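Local coordinates for beta-N-acetylglucosaminidase-like protein Glycoside hydrolase family 20 (Flavobacterium johnsoniae, PDB 6YHH) that probably cleaves N-acetylglucosamine units from chitin-derived oligosaccharides, acting as a beta-N-acetylhexosaminidase in bacterial chitin degradation, at residues V464-A469 against K489-V494. Residues are numbered along the deposited sequence; the frame is centred on the assembly and turned at random.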
loop_
_atom_site.group_PDB
_atom_site.type_symbol
_atom_site.label_atom_id
_atom_site.label_comp_id
_atom_site.label_asym_id
_atom_site.label_seq_id
_atom_site.Cartn_x
_atom_site.Cartn_y
_atom_site.Cartn_z
ATOM N N VAL A 464 0.546 9.958 11.029
ATOM C CA VAL A 464 -0.857 10.114 11.495
ATOM C C VAL A 464 -1.209 9.155 12.624
ATOM O O VAL A 464 -1.860 9.571 13.583
ATOM C CB VAL A 464 -1.845 9.992 10.323
ATOM C CG1 VAL A 464 -3.283 10.153 10.773
ATOM C CG2 VAL A 464 -1.499 11.074 9.331
ATOM N N TRP A 465 -0.793 7.909 12.503
ATOM C CA TRP A 465 -1.219 6.779 13.384
ATOM C C TRP A 465 -0.034 6.237 14.110
ATOM O O TRP A 465 1.051 6.063 13.506
ATOM C CB TRP A 465 -1.873 5.681 12.531
ATOM C CG TRP A 465 -3.003 6.239 11.659
ATOM C CD1 TRP A 465 -2.980 6.494 10.284
ATOM C CD2 TRP A 465 -4.301 6.674 12.114
ATOM N NE1 TRP A 465 -4.179 7.077 9.908
ATOM C CE2 TRP A 465 -4.997 7.185 11.011
ATOM C CE3 TRP A 465 -4.922 6.736 13.406
ATOM C CZ2 TRP A 465 -6.254 7.740 11.124
ATOM C CZ3 TRP A 465 -6.197 7.251 13.504
ATOM C CH2 TRP A 465 -6.853 7.782 12.346
ATOM N N PRO A 466 -0.179 5.892 15.418
ATOM C CA PRO A 466 -1.442 5.842 16.114
ATOM C C PRO A 466 -1.812 7.090 16.896
ATOM O O PRO A 466 -2.849 7.092 17.600
ATOM C CB PRO A 466 -1.244 4.687 17.090
ATOM C CG PRO A 466 0.213 4.857 17.470
ATOM C CD PRO A 466 0.897 5.278 16.179
ATOM N N ARG A 467 -1.078 8.175 16.812
ATOM C CA ARG A 467 -1.408 9.344 17.595
ATOM C C ARG A 467 -2.791 9.913 17.342
ATOM O O ARG A 467 -3.439 10.422 18.298
ATOM C CB ARG A 467 -0.344 10.454 17.545
ATOM C CG ARG A 467 1.011 10.062 18.165
ATOM C CD ARG A 467 2.154 11.077 18.091
ATOM N NE ARG A 467 2.475 11.237 16.658
ATOM C CZ ARG A 467 2.770 12.361 16.064
ATOM N NH1 ARG A 467 2.997 13.457 16.746
ATOM N NH2 ARG A 467 2.837 12.374 14.736
ATOM N N THR A 468 -3.275 9.890 16.107
ATOM C CA THR A 468 -4.591 10.400 15.819
ATOM C C THR A 468 -5.714 9.569 16.490
ATOM O O THR A 468 -6.801 10.065 16.697
ATOM C CB THR A 468 -4.762 10.569 14.316
ATOM O OG1 THR A 468 -3.707 11.483 13.916
ATOM C CG2 THR A 468 -6.126 11.113 13.963
ATOM N N ALA A 469 -5.390 8.324 16.844
ATOM C CA ALA A 469 -6.358 7.468 17.586
ATOM C C ALA A 469 -6.578 7.982 18.983
ATOM O O ALA A 469 -7.712 7.986 19.464
ATOM C CB ALA A 469 -5.994 6.007 17.514
ATOM N N LYS A 489 -1.841 1.792 26.969
ATOM C CA LYS A 489 -2.061 0.336 27.065
ATOM C C LYS A 489 -3.091 -0.102 26.032
ATOM O O LYS A 489 -2.883 -1.078 25.339
ATOM C CB LYS A 489 -2.475 -0.106 28.483
ATOM N N ARG A 490 -4.159 0.675 25.871
ATOM C CA ARG A 490 -5.230 0.363 24.919
ATOM C C ARG A 490 -4.805 0.656 23.497
ATOM O O ARG A 490 -5.251 0.026 22.563
ATOM C CB ARG A 490 -6.524 1.160 25.249
ATOM C CG ARG A 490 -7.154 0.695 26.555
ATOM C CD ARG A 490 -8.464 1.440 26.887
ATOM N NE ARG A 490 -8.221 2.797 27.390
ATOM C CZ ARG A 490 -8.523 3.931 26.784
ATOM N NH1 ARG A 490 -9.133 3.999 25.592
ATOM N NH2 ARG A 490 -8.199 5.050 27.365
ATOM N N LEU A 491 -3.933 1.651 23.349
ATOM C CA LEU A 491 -3.572 2.116 21.975
ATOM C C LEU A 491 -2.839 1.033 21.178
ATOM O O LEU A 491 -2.909 1.006 19.939
ATOM C CB LEU A 491 -2.675 3.309 22.145
ATOM C CG LEU A 491 -2.365 4.108 20.891
ATOM C CD1 LEU A 491 -3.589 4.753 20.341
ATOM C CD2 LEU A 491 -1.324 5.191 21.178
ATOM N N GLU A 492 -2.101 0.161 21.858
ATOM C CA GLU A 492 -1.267 -0.827 21.212
ATOM C C GLU A 492 -2.107 -1.747 20.302
ATOM O O GLU A 492 -1.797 -1.941 19.119
ATOM C CB GLU A 492 -0.480 -1.682 22.174
ATOM C CG GLU A 492 0.454 -0.979 23.123
ATOM C CD GLU A 492 1.278 -1.973 23.953
ATOM O OE1 GLU A 492 0.907 -3.248 23.969
ATOM O OE2 GLU A 492 2.299 -1.475 24.578
ATOM N N SER A 493 -3.212 -2.267 20.817
ATOM C CA SER A 493 -4.042 -3.139 19.997
ATOM C C SER A 493 -4.860 -2.379 18.959
ATOM O O SER A 493 -5.085 -2.888 17.867
ATOM C CB SER A 493 -4.974 -4.023 20.852
ATOM O OG SER A 493 -5.864 -3.241 21.586
ATOM N N VAL A 494 -5.276 -1.171 19.280
ATOM C CA VAL A 494 -5.966 -0.315 18.311
ATOM C C VAL A 494 -5.047 -0.069 17.102
ATOM O O VAL A 494 -5.489 -0.212 15.940
ATOM C CB VAL A 494 -6.350 1.017 19.008
ATOM C CG1 VAL A 494 -6.920 2.001 18.010
ATOM C CG2 VAL A 494 -7.391 0.794 20.115
#
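Leu491 is the bump that helix 484-497 pushes against the first turn of helix 467-476, into a shallow hollow bordered by the ring of Pro466 and the methyl of Ala469. Its CG lies anti to the backbone N (chi1 -170°), which carries the fork across to the other segment, and the side chain meets Pro466 at about a right angle. The fork straddles Pro466 CB, which lies 4.0 Å from Leu491 CG. Leu491 CD2 reaches on to Pro466 CG (4.0 Å), whereas Leu491 CD1 turns toward Pro466 O (3.7 Å) and Ala469 CB (3.9 Å). Pro466 O accepts a hydrogen bond from Ala469 N, and the CD1 methyl lies against it in van der Waals contact. Val494, one turn beyond Leu491, adds a lesser bump: Val494 CG1 lies 4.1 Å from Ala469 CB. Pro466, the N-cap residue, follows a cis peptide bond at the bend between helices 460-464 and 467-476. Both helices follow strand 443-450 of the TIM-barrel fold characteristic of family 20, on which Val464 and Thr468 pack, and the contact joins helix 467-476 to the next helix, 484-497. With an alanine at Leu491 both methyl branches are gone, which would probably open a gap over Pro466 and leave Ala469 touching Val494 alone across the contact. Beside this apolar seam, Arg490 makes a salt bridge with Glu473, farther along helix 467-476.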